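Local coordinates for protein CytC3 (Streptomyces, PDB 3GJA) that acts as a nonheme iron halogenase, probably using oxygen and 2-oxoglutarate to halogenate an unactivated carbon of a carrier-bound amino acid, at residues 106-111 with 243-248; 158-163 with 249-254; 287-292 with 301-306; 77-82 with 308-313. One frame throughout, in Å; residues are numbered along the deposited sequence.

Overall arrangement
Contacts 1 and 2 lie side by side, centres 4 Å apart, and touch: their four segments alternate along the chain and interlock the loops at one end of the antiparallel sheet, where strands 98-108 and 253-262 are neighbours. Contacts 3 and 4 form a second group, centres 9 Å apart, where the last residues of the chain pass the outermost strand 289-290 and helix 75-82. Contacts 1 and 3 lie on opposite sides of the chain's centre, about 34 Å between centres, yet strand 98-108 links them. Contact 4 closes the longest loop, enclosing the other three. Loops are thus joined at one end of the sheet and the tail at its edge, in a cupin-clan fold.

Contact 1: residues 106-111 with 243-248; sequences FPKYQG and LPHTGS
The imidazole of His245 lies flat against the backbone where segment 106-111 leaves its strand. With CG anti to the backbone N (chi1 -176°), the ring swings toward Gln110 and presents one face to the peptide between Tyr109 and Gln110. Gln110 CA stands 3.5 Å from the His245 ring centroid, almost on the ring normal, a CH-pi contact. Ring rotation is fixed from both nitrogens: ND1 of His245 accepts the Gly247 N-H at 3.1 Å, and NE2 faces the carbonyl O of Asp251, to which it is hydrogen-bonded. Beyond the ring, Gly111 N donates to His245 O at 3.2 Å, nearly straight at 169° and in the carbonyl plane. The arrangement joins two loops at one end of the sheet, that following strand 98-108 and that leading from strand 240-242 into strand 253-262, in a PhyH-family protein of the cupin clan. Lys108, the last residue of its strand, points across with CG anti to the backbone N, bends at chi2 and then runs extended. Its NZ meets Leu243 O at 2.7 Å, close to the C=O axis, and also hydrogen-bonds Gly161 O. At the outer side, Gln110 lays CG against Gly247 O (3.2 Å); a water joins its NE2 to that same oxygen, OE1 accepts a hydrogen bond from Lys249 NZ, and a second water spans Gln110 N and Ser248 O.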
# COMPACT_ATOMS: atom_id res chain seq x y z
N PHE A 106 5.80 -1.34 7.36
CA PHE A 106 6.14 -0.12 8.06
C PHE A 106 6.25 -0.40 9.55
O PHE A 106 5.27 -0.30 10.29
CB PHE A 106 5.08 0.95 7.80
CG PHE A 106 5.16 1.55 6.43
CD1 PHE A 106 6.18 2.42 6.10
CD2 PHE A 106 4.19 1.25 5.48
CE1 PHE A 106 6.25 3.00 4.83
CE2 PHE A 106 4.24 1.83 4.21
CZ PHE A 106 5.27 2.70 3.89
N PRO A 107 7.44 -0.82 9.99
CA PRO A 107 7.62 -1.11 11.42
C PRO A 107 7.93 0.17 12.17
O PRO A 107 8.35 1.16 11.58
CB PRO A 107 8.82 -2.07 11.43
CG PRO A 107 8.87 -2.61 10.00
CD PRO A 107 8.53 -1.39 9.20
N LYS A 108 7.69 0.17 13.47
CA LYS A 108 8.00 1.32 14.30
C LYS A 108 8.37 0.77 15.66
O LYS A 108 7.62 -0.01 16.24
CB LYS A 108 6.81 2.28 14.40
CG LYS A 108 7.23 3.66 14.89
CD LYS A 108 6.35 4.73 14.30
CE LYS A 108 6.91 6.11 14.56
NZ LYS A 108 6.05 7.14 13.91
N TYR A 109 9.53 1.16 16.16
CA TYR A 109 10.02 0.66 17.43
C TYR A 109 10.29 1.80 18.41
O TYR A 109 10.41 2.96 18.01
CB TYR A 109 11.31 -0.13 17.19
CG TYR A 109 11.13 -1.28 16.22
CD1 TYR A 109 10.36 -2.39 16.58
CD2 TYR A 109 11.68 -1.24 14.94
CE1 TYR A 109 10.14 -3.44 15.69
CE2 TYR A 109 11.47 -2.29 14.03
CZ TYR A 109 10.70 -3.39 14.42
OH TYR A 109 10.45 -4.44 13.56
N GLN A 110 10.38 1.44 19.68
CA GLN A 110 10.63 2.40 20.75
C GLN A 110 11.84 3.26 20.39
O GLN A 110 12.88 2.75 19.96
CB GLN A 110 10.86 1.63 22.06
CG GLN A 110 11.00 2.48 23.32
CD GLN A 110 12.38 3.06 23.47
OE1 GLN A 110 13.38 2.41 23.16
NE2 GLN A 110 12.46 4.29 23.97
N GLY A 111 11.70 4.57 20.54
CA GLY A 111 12.79 5.47 20.22
C GLY A 111 12.61 6.17 18.89
O GLY A 111 13.14 7.26 18.70
N LEU A 243 3.41 10.29 15.01
CA LEU A 243 3.89 10.52 16.36
C LEU A 243 5.14 9.71 16.64
O LEU A 243 5.43 8.74 15.95
CB LEU A 243 2.80 10.12 17.37
CG LEU A 243 1.54 11.00 17.49
CD1 LEU A 243 0.50 10.26 18.30
CD2 LEU A 243 1.89 12.33 18.16
N PRO A 244 5.93 10.12 17.65
CA PRO A 244 7.14 9.37 17.99
C PRO A 244 6.68 8.15 18.76
O PRO A 244 5.54 8.10 19.23
CB PRO A 244 7.91 10.34 18.87
CG PRO A 244 6.81 11.08 19.58
CD PRO A 244 5.84 11.36 18.45
N HIS A 245 7.54 7.15 18.88
CA HIS A 245 7.18 5.94 19.61
C HIS A 245 7.70 6.11 21.03
O HIS A 245 8.90 6.04 21.27
CB HIS A 245 7.83 4.72 18.96
CG HIS A 245 7.45 3.42 19.60
ND1 HIS A 245 7.42 3.24 20.97
CD2 HIS A 245 7.13 2.22 19.05
CE1 HIS A 245 7.10 1.99 21.24
NE2 HIS A 245 6.92 1.35 20.09
N THR A 246 6.78 6.31 21.97
CA THR A 246 7.13 6.50 23.37
C THR A 246 6.67 5.38 24.29
O THR A 246 6.48 5.60 25.48
CB THR A 246 6.52 7.82 23.90
OG1 THR A 246 5.10 7.77 23.76
CG2 THR A 246 7.04 9.02 23.11
N GLY A 247 6.50 4.17 23.74
CA GLY A 247 6.05 3.04 24.53
C GLY A 247 7.16 2.11 24.99
O GLY A 247 8.30 2.53 25.11
N SER A 248 6.83 0.86 25.26
CA SER A 248 7.86 -0.08 25.72
C SER A 248 8.63 -0.64 24.53
O SER A 248 8.15 -0.62 23.40
CB SER A 248 7.23 -1.23 26.51
OG SER A 248 6.50 -2.08 25.65
O HOH W 1 9.73 4.78 25.50
O HOH W 2 9.55 -1.27 20.52

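Contact 2: residues 158-163 with 249-254; sequences EQNGCL and KTDYRM
Packing is tight around Arg253 and Asn160 and loosens toward Gln159. A type I turn from Glu158 to Gly161, held by Gly161 N on Glu158 O at 3.2 Å, projects Asn160 toward segment 249-254. The Asn160 amide stands nearly perpendicular (87°) to the Arg253 guanidinium, and CB of Asn160 sits 3.9 Å from CB of Arg253. In the arginine chain, bends at chi2 and chi3 bring NH2 to Gly161 O at 3.0 Å. The oxygen lies near the guanidinium plane, while the donor stands above the carbonyl plane. Lys108 NZ grips the same oxygen, so two cationic donors probably polarise this carbonyl. NH1 is held by Phe106 O, whereas the buried NE of Arg253 has no partner in the model. Asp251 and Asn160 meet tip to tip, their carboxylate and amide planes 36° apart; the carboxylate is further fixed through OD1 by His155 NE2. On the looser side Gln159 OE1 and Asp251 OD2 stay 4.4 Å apart and are bridged by a water, which donates to Gln159 OE1 at 2.9 Å and to Asp251 OD2 at 2.5 Å. Arg253 thus ties the loop between strands 147-152 and 163-165 to the start of strand 253-262, a loop-to-strand joint in the cupin-like fold. Trp150 of strand 147-152 touches both Arg253 and Leu163, and strand 98-108 flanks Arg253 through Lys108.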
# COMPACT_ATOMS: atom_id res chain seq x y z
N GLU A 158 -1.21 5.79 19.80
CA GLU A 158 -0.50 7.05 19.91
C GLU A 158 0.83 6.76 20.58
O GLU A 158 1.86 7.32 20.19
CB GLU A 158 -1.29 8.05 20.74
CG GLU A 158 -2.52 8.59 20.02
CD GLU A 158 -3.17 9.72 20.77
OE1 GLU A 158 -2.52 10.78 20.94
OE2 GLU A 158 -4.34 9.56 21.19
N GLN A 159 0.82 5.88 21.56
CA GLN A 159 2.05 5.52 22.27
C GLN A 159 3.03 4.83 21.32
O GLN A 159 4.24 4.97 21.48
CB GLN A 159 1.74 4.61 23.46
CG GLN A 159 2.97 4.29 24.29
CD GLN A 159 2.64 3.67 25.63
OE1 GLN A 159 2.27 2.50 25.73
NE2 GLN A 159 2.76 4.47 26.69
N ASN A 160 2.48 4.09 20.36
CA ASN A 160 3.22 3.34 19.32
C ASN A 160 3.77 4.17 18.18
O ASN A 160 4.53 3.65 17.35
CB ASN A 160 2.30 2.28 18.67
CG ASN A 160 2.63 0.91 19.11
OD1 ASN A 160 3.66 0.69 19.75
ND2 ASN A 160 1.77 -0.05 18.79
N GLY A 161 3.35 5.42 18.09
CA GLY A 161 3.78 6.28 17.01
C GLY A 161 2.87 6.17 15.79
O GLY A 161 3.34 6.13 14.65
N CYS A 162 1.56 6.14 16.03
CA CYS A 162 0.58 6.02 14.95
C CYS A 162 0.59 7.20 13.99
O CYS A 162 1.07 8.29 14.31
CB CYS A 162 -0.84 5.89 15.52
SG CYS A 162 -1.45 7.40 16.32
N LEU A 163 0.03 6.98 12.81
CA LEU A 163 -0.04 8.00 11.78
C LEU A 163 -0.99 9.12 12.21
O LEU A 163 -1.82 8.94 13.10
CB LEU A 163 -0.55 7.38 10.47
CG LEU A 163 0.23 6.17 9.92
CD1 LEU A 163 -0.56 5.51 8.79
CD2 LEU A 163 1.60 6.61 9.44
N LYS A 249 9.83 -1.15 24.80
CA LYS A 249 10.68 -1.71 23.75
C LYS A 249 10.13 -2.99 23.13
O LYS A 249 10.52 -3.36 22.02
CB LYS A 249 12.09 -1.96 24.30
CG LYS A 249 12.83 -0.68 24.65
CD LYS A 249 14.17 -0.99 25.30
CE LYS A 249 14.89 0.29 25.71
NZ LYS A 249 15.31 1.06 24.51
N THR A 250 9.23 -3.68 23.83
CA THR A 250 8.65 -4.90 23.29
C THR A 250 7.38 -4.60 22.52
O THR A 250 6.80 -5.47 21.87
CB THR A 250 8.31 -5.89 24.40
OG1 THR A 250 7.44 -5.26 25.35
CG2 THR A 250 9.58 -6.37 25.11
N ASP A 251 6.93 -3.35 22.59
CA ASP A 251 5.70 -2.95 21.90
C ASP A 251 5.99 -2.36 20.53
O ASP A 251 6.03 -1.15 20.37
CB ASP A 251 4.92 -1.95 22.77
CG ASP A 251 3.72 -1.35 22.05
OD1 ASP A 251 3.16 -2.02 21.16
OD2 ASP A 251 3.31 -0.22 22.40
N TYR A 252 6.20 -3.21 19.54
CA TYR A 252 6.48 -2.72 18.20
C TYR A 252 5.19 -2.60 17.42
O TYR A 252 4.24 -3.35 17.64
CB TYR A 252 7.42 -3.65 17.45
CG TYR A 252 6.77 -4.95 17.03
CD1 TYR A 252 6.72 -6.04 17.91
CD2 TYR A 252 6.18 -5.08 15.78
CE1 TYR A 252 6.09 -7.22 17.54
CE2 TYR A 252 5.54 -6.26 15.40
CZ TYR A 252 5.50 -7.33 16.28
OH TYR A 252 4.88 -8.49 15.91
N ARG A 253 5.15 -1.64 16.51
CA ARG A 253 3.97 -1.45 15.69
C ARG A 253 4.33 -1.90 14.28
O ARG A 253 5.38 -1.55 13.75
CB ARG A 253 3.57 0.02 15.70
CG ARG A 253 2.52 0.36 14.67
CD ARG A 253 3.18 0.83 13.38
NE ARG A 253 3.21 2.28 13.29
CZ ARG A 253 3.83 2.96 12.32
NH1 ARG A 253 4.47 2.31 11.36
NH2 ARG A 253 3.76 4.28 12.29
N MET A 254 3.45 -2.71 13.69
CA MET A 254 3.70 -3.19 12.34
C MET A 254 2.54 -2.90 11.41
O MET A 254 1.41 -3.35 11.64
CB MET A 254 3.97 -4.70 12.34
CG MET A 254 4.40 -5.25 10.98
SD MET A 254 5.92 -4.48 10.35
CE MET A 254 7.12 -5.24 11.44
O HOH W 3 4.09 0.50 24.70

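Contact 3: residues 287-292 with 301-306; sequences GAVLTS and RIARTS
A single beta bridge at Ala288, next to the outermost strand 289-290, joins the sheet to the chain that returns past it after a short excursion. Ala288 makes both bonds: its N donates to Arg301 O at 2.8 Å and its O accepts from Ala303 N at 2.9 Å. Because they reach the two residues flanking Ile302, the pattern is that of a parallel bridge. Both are nearly straight at hydrogen, 170° and 165°, but each donor stands above its carbonyl plane, and the two backbones cross obliquely. Ile302 CA adds a CA-H...O contact to Ala288 O at 3.4 Å. On its other side, strand 289-290 pairs with strand 98-108, Val289 bonding by its backbone to Cys100, so the bridge appends the returning segment to the margin of the antiparallel sheet. Gly287 lets the backbones close: Ala303 CB is turned toward this side and comes within 3.8 Å of Gly287 CA. The side chains of Ile302 and Ala288 meet over the bridge, where Ile302 CD1, folded back by a chi2 of -67°, reaches Ala288 CB at 4.1 Å. Val289 turns away toward Ile81, Met82 and Phe312, although its CG2 still skims Ala303 O. Farther along, the two backbones diverge and a water bridges them, accepting from Leu290 N at 3.0 Å and donating to Ala303 O at 2.6 Å.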
# COMPACT_ATOMS: atom_id res chain seq x y z
N GLY A 287 5.72 -7.93 -11.12
CA GLY A 287 4.49 -7.90 -11.86
C GLY A 287 3.43 -7.19 -11.05
O GLY A 287 3.41 -7.31 -9.82
N ALA A 288 2.58 -6.42 -11.71
CA ALA A 288 1.49 -5.75 -11.02
C ALA A 288 0.38 -6.81 -10.97
O ALA A 288 0.31 -7.68 -11.84
CB ALA A 288 1.03 -4.53 -11.82
N VAL A 289 -0.46 -6.75 -9.95
CA VAL A 289 -1.53 -7.72 -9.81
C VAL A 289 -2.90 -7.12 -10.10
O VAL A 289 -3.28 -6.11 -9.50
CB VAL A 289 -1.55 -8.31 -8.38
CG1 VAL A 289 -2.77 -9.22 -8.19
CG2 VAL A 289 -0.27 -9.09 -8.12
N LEU A 290 -3.62 -7.74 -11.03
CA LEU A 290 -4.96 -7.30 -11.39
C LEU A 290 -5.85 -7.95 -10.34
O LEU A 290 -6.05 -9.17 -10.36
CB LEU A 290 -5.32 -7.81 -12.79
CG LEU A 290 -6.39 -7.11 -13.65
CD1 LEU A 290 -7.36 -8.16 -14.16
CD2 LEU A 290 -7.12 -6.05 -12.87
N THR A 291 -6.40 -7.15 -9.43
CA THR A 291 -7.22 -7.68 -8.35
C THR A 291 -8.71 -7.72 -8.64
O THR A 291 -9.48 -8.32 -7.89
CB THR A 291 -7.00 -6.87 -7.07
OG1 THR A 291 -7.58 -5.57 -7.22
CG2 THR A 291 -5.52 -6.72 -6.78
N SER A 292 -9.13 -7.06 -9.72
CA SER A 292 -10.54 -7.03 -10.08
C SER A 292 -10.69 -6.48 -11.49
O SER A 292 -9.77 -5.88 -12.03
CB SER A 292 -11.30 -6.15 -9.10
OG SER A 292 -10.68 -4.88 -9.00
N ARG A 301 3.92 -4.70 -16.47
CA ARG A 301 4.35 -6.07 -16.22
C ARG A 301 3.19 -6.57 -15.35
O ARG A 301 2.70 -5.85 -14.49
CB ARG A 301 5.65 -6.12 -15.42
CG ARG A 301 6.90 -5.74 -16.19
CD ARG A 301 8.14 -6.12 -15.39
NE ARG A 301 9.40 -5.78 -16.04
CZ ARG A 301 9.75 -4.56 -16.40
NH1 ARG A 301 8.93 -3.53 -16.19
NH2 ARG A 301 10.94 -4.35 -16.97
N ILE A 302 2.75 -7.80 -15.59
CA ILE A 302 1.62 -8.37 -14.86
C ILE A 302 1.96 -9.73 -14.28
O ILE A 302 2.64 -10.53 -14.92
CB ILE A 302 0.38 -8.52 -15.79
CG1 ILE A 302 -0.09 -7.14 -16.26
CG2 ILE A 302 -0.76 -9.26 -15.07
CD1 ILE A 302 -0.67 -6.25 -15.16
N ALA A 303 1.47 -9.98 -13.07
CA ALA A 303 1.69 -11.25 -12.40
C ALA A 303 0.32 -11.87 -12.14
O ALA A 303 -0.45 -11.40 -11.31
CB ALA A 303 2.42 -11.03 -11.08
N ARG A 304 0.02 -12.93 -12.88
CA ARG A 304 -1.25 -13.62 -12.74
C ARG A 304 -1.10 -14.69 -11.67
O ARG A 304 -2.08 -15.10 -11.06
CB ARG A 304 -1.65 -14.26 -14.08
CG ARG A 304 -2.84 -15.22 -14.03
CD ARG A 304 -4.20 -14.52 -14.04
NE ARG A 304 -5.28 -15.48 -13.86
CZ ARG A 304 -6.57 -15.23 -14.05
NH1 ARG A 304 -6.97 -14.03 -14.45
NH2 ARG A 304 -7.47 -16.19 -13.85
N THR A 305 0.13 -15.12 -11.44
CA THR A 305 0.41 -16.16 -10.45
C THR A 305 1.57 -15.78 -9.55
O THR A 305 2.57 -15.21 -10.02
CB THR A 305 0.75 -17.49 -11.15
OG1 THR A 305 -0.35 -17.89 -11.97
CG2 THR A 305 1.03 -18.59 -10.12
N SER A 306 1.45 -16.09 -8.26
CA SER A 306 2.50 -15.76 -7.31
C SER A 306 3.66 -16.72 -7.49
O SER A 306 3.52 -17.79 -8.09
CB SER A 306 1.98 -15.88 -5.87
OG SER A 306 2.25 -17.17 -5.34
O HOH W 4 -2.61 -10.31 -12.27

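Contact 4: residues 77-82 with 308-313; sequences LAEHIM and RGYEFV
Aromatic contacts dominate where two rings of segment 308-313 meet helix 75-82. Ala78 CB lies over one face of Tyr310, 3.8 Å from the ring centroid and 16° off its normal, a CH-pi contact. Tyr310 CG is anti to the backbone N (chi1 -178°), which extends the ring along the helix until OH rests 3.5 Å from Glu79 CA. Phe312 instead meets the helix by its edge, CE1 approaching Ala78 O at 3.6 Å near the ring plane. Phe312 CE1 also lies 3.7 Å from Ala78 CB, so that methyl touches both rings, while Tyr310 CD1 lies over one face of Phe312. Through them the C-terminal tail of the chain packs against a helix outside the sheet, Phe312 also touching Val289 of edge strand 289-290. Among apolar contacts, Met82 CG sits at the ring edge, 3.6 Å from Phe312 CD1; Ile81 CD1 packs near CE1, crossing at about a right angle. The sulfur of Met82 makes an oblique Met-aromatic contact, 5.1 Å from the Phe312 ring centroid; bends at chi2 and chi3 carry its CE on to Val313 O. Among charged groups, Glu79 forms salt bridges through OE2 with Arg83 and Arg40, and Glu311 OE2 one with Arg304 NE.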
# COMPACT_ATOMS: atom_id res chain seq x y z
N LEU A 77 -0.06 -13.06 2.20
CA LEU A 77 0.08 -11.69 1.73
C LEU A 77 -0.55 -11.58 0.35
O LEU A 77 -1.11 -10.54 -0.01
CB LEU A 77 1.56 -11.30 1.70
CG LEU A 77 2.08 -10.34 2.78
CD1 LEU A 77 1.32 -10.53 4.09
CD2 LEU A 77 3.57 -10.57 2.96
N ALA A 78 -0.47 -12.66 -0.43
CA ALA A 78 -1.06 -12.69 -1.76
C ALA A 78 -2.57 -12.52 -1.58
O ALA A 78 -3.23 -11.78 -2.31
CB ALA A 78 -0.76 -14.01 -2.47
N GLU A 79 -3.11 -13.22 -0.58
CA GLU A 79 -4.53 -13.14 -0.29
C GLU A 79 -4.92 -11.78 0.27
O GLU A 79 -5.97 -11.23 -0.08
CB GLU A 79 -4.92 -14.22 0.72
CG GLU A 79 -6.39 -14.19 1.07
CD GLU A 79 -6.73 -15.09 2.24
OE1 GLU A 79 -5.84 -15.84 2.69
OE2 GLU A 79 -7.88 -15.04 2.71
N HIS A 80 -4.07 -11.22 1.13
CA HIS A 80 -4.35 -9.93 1.73
C HIS A 80 -4.63 -8.85 0.69
O HIS A 80 -5.63 -8.15 0.78
CB HIS A 80 -3.18 -9.47 2.62
CG HIS A 80 -3.55 -8.38 3.58
ND1 HIS A 80 -4.10 -8.63 4.82
CD2 HIS A 80 -3.50 -7.03 3.46
CE1 HIS A 80 -4.38 -7.49 5.42
NE2 HIS A 80 -4.02 -6.50 4.62
N ILE A 81 -3.77 -8.72 -0.32
CA ILE A 81 -3.98 -7.69 -1.33
C ILE A 81 -5.19 -7.95 -2.23
O ILE A 81 -5.69 -7.03 -2.89
CB ILE A 81 -2.69 -7.45 -2.19
CG1 ILE A 81 -2.29 -8.72 -2.94
CG2 ILE A 81 -1.54 -7.01 -1.29
CD1 ILE A 81 -2.83 -8.79 -4.36
N MET A 82 -5.68 -9.19 -2.23
CA MET A 82 -6.84 -9.59 -3.03
C MET A 82 -8.16 -9.45 -2.27
O MET A 82 -9.24 -9.53 -2.85
CB MET A 82 -6.69 -11.05 -3.49
CG MET A 82 -5.63 -11.30 -4.57
SD MET A 82 -5.99 -10.37 -6.09
CE MET A 82 -7.22 -11.44 -6.88
N ARG A 308 4.69 -18.67 -5.68
CA ARG A 308 4.41 -19.94 -5.01
C ARG A 308 3.18 -20.63 -5.58
O ARG A 308 2.61 -21.51 -4.95
CB ARG A 308 4.20 -19.75 -3.50
CG ARG A 308 5.44 -20.03 -2.67
CD ARG A 308 5.12 -20.11 -1.18
NE ARG A 308 6.32 -20.42 -0.41
CZ ARG A 308 7.28 -19.54 -0.13
NH1 ARG A 308 7.18 -18.29 -0.56
NH2 ARG A 308 8.35 -19.92 0.55
N GLY A 309 2.78 -20.21 -6.77
CA GLY A 309 1.63 -20.82 -7.41
C GLY A 309 0.29 -20.29 -6.96
O GLY A 309 -0.75 -20.83 -7.34
N TYR A 310 0.28 -19.24 -6.15
CA TYR A 310 -0.99 -18.68 -5.71
C TYR A 310 -1.54 -17.93 -6.92
O TYR A 310 -0.92 -17.01 -7.45
CB TYR A 310 -0.78 -17.74 -4.52
CG TYR A 310 -2.07 -17.16 -3.98
CD1 TYR A 310 -2.75 -16.16 -4.67
CD2 TYR A 310 -2.63 -17.63 -2.78
CE1 TYR A 310 -3.95 -15.63 -4.19
CE2 TYR A 310 -3.83 -17.11 -2.29
CZ TYR A 310 -4.48 -16.11 -3.01
OH TYR A 310 -5.67 -15.60 -2.55
N GLU A 311 -2.72 -18.35 -7.36
CA GLU A 311 -3.37 -17.77 -8.53
C GLU A 311 -4.18 -16.54 -8.18
O GLU A 311 -5.02 -16.58 -7.28
CB GLU A 311 -4.27 -18.82 -9.17
CG GLU A 311 -4.81 -18.45 -10.54
CD GLU A 311 -3.70 -18.23 -11.55
OE1 GLU A 311 -2.75 -19.04 -11.59
OE2 GLU A 311 -3.79 -17.24 -12.31
N PHE A 312 -3.94 -15.44 -8.90
CA PHE A 312 -4.68 -14.20 -8.68
C PHE A 312 -5.83 -14.14 -9.67
O PHE A 312 -5.63 -13.84 -10.85
CB PHE A 312 -3.77 -12.99 -8.90
CG PHE A 312 -2.65 -12.87 -7.90
CD1 PHE A 312 -2.92 -12.57 -6.56
CD2 PHE A 312 -1.33 -13.05 -8.30
CE1 PHE A 312 -1.89 -12.46 -5.63
CE2 PHE A 312 -0.29 -12.93 -7.38
CZ PHE A 312 -0.57 -12.64 -6.04
N VAL A 313 -7.04 -14.42 -9.19
CA VAL A 313 -8.21 -14.39 -10.06
C VAL A 313 -8.99 -13.11 -9.81
O VAL A 313 -9.58 -12.93 -8.75
CB VAL A 313 -9.10 -15.63 -9.82
CG1 VAL A 313 -10.20 -15.70 -10.87
CG2 VAL A 313 -8.25 -16.89 -9.89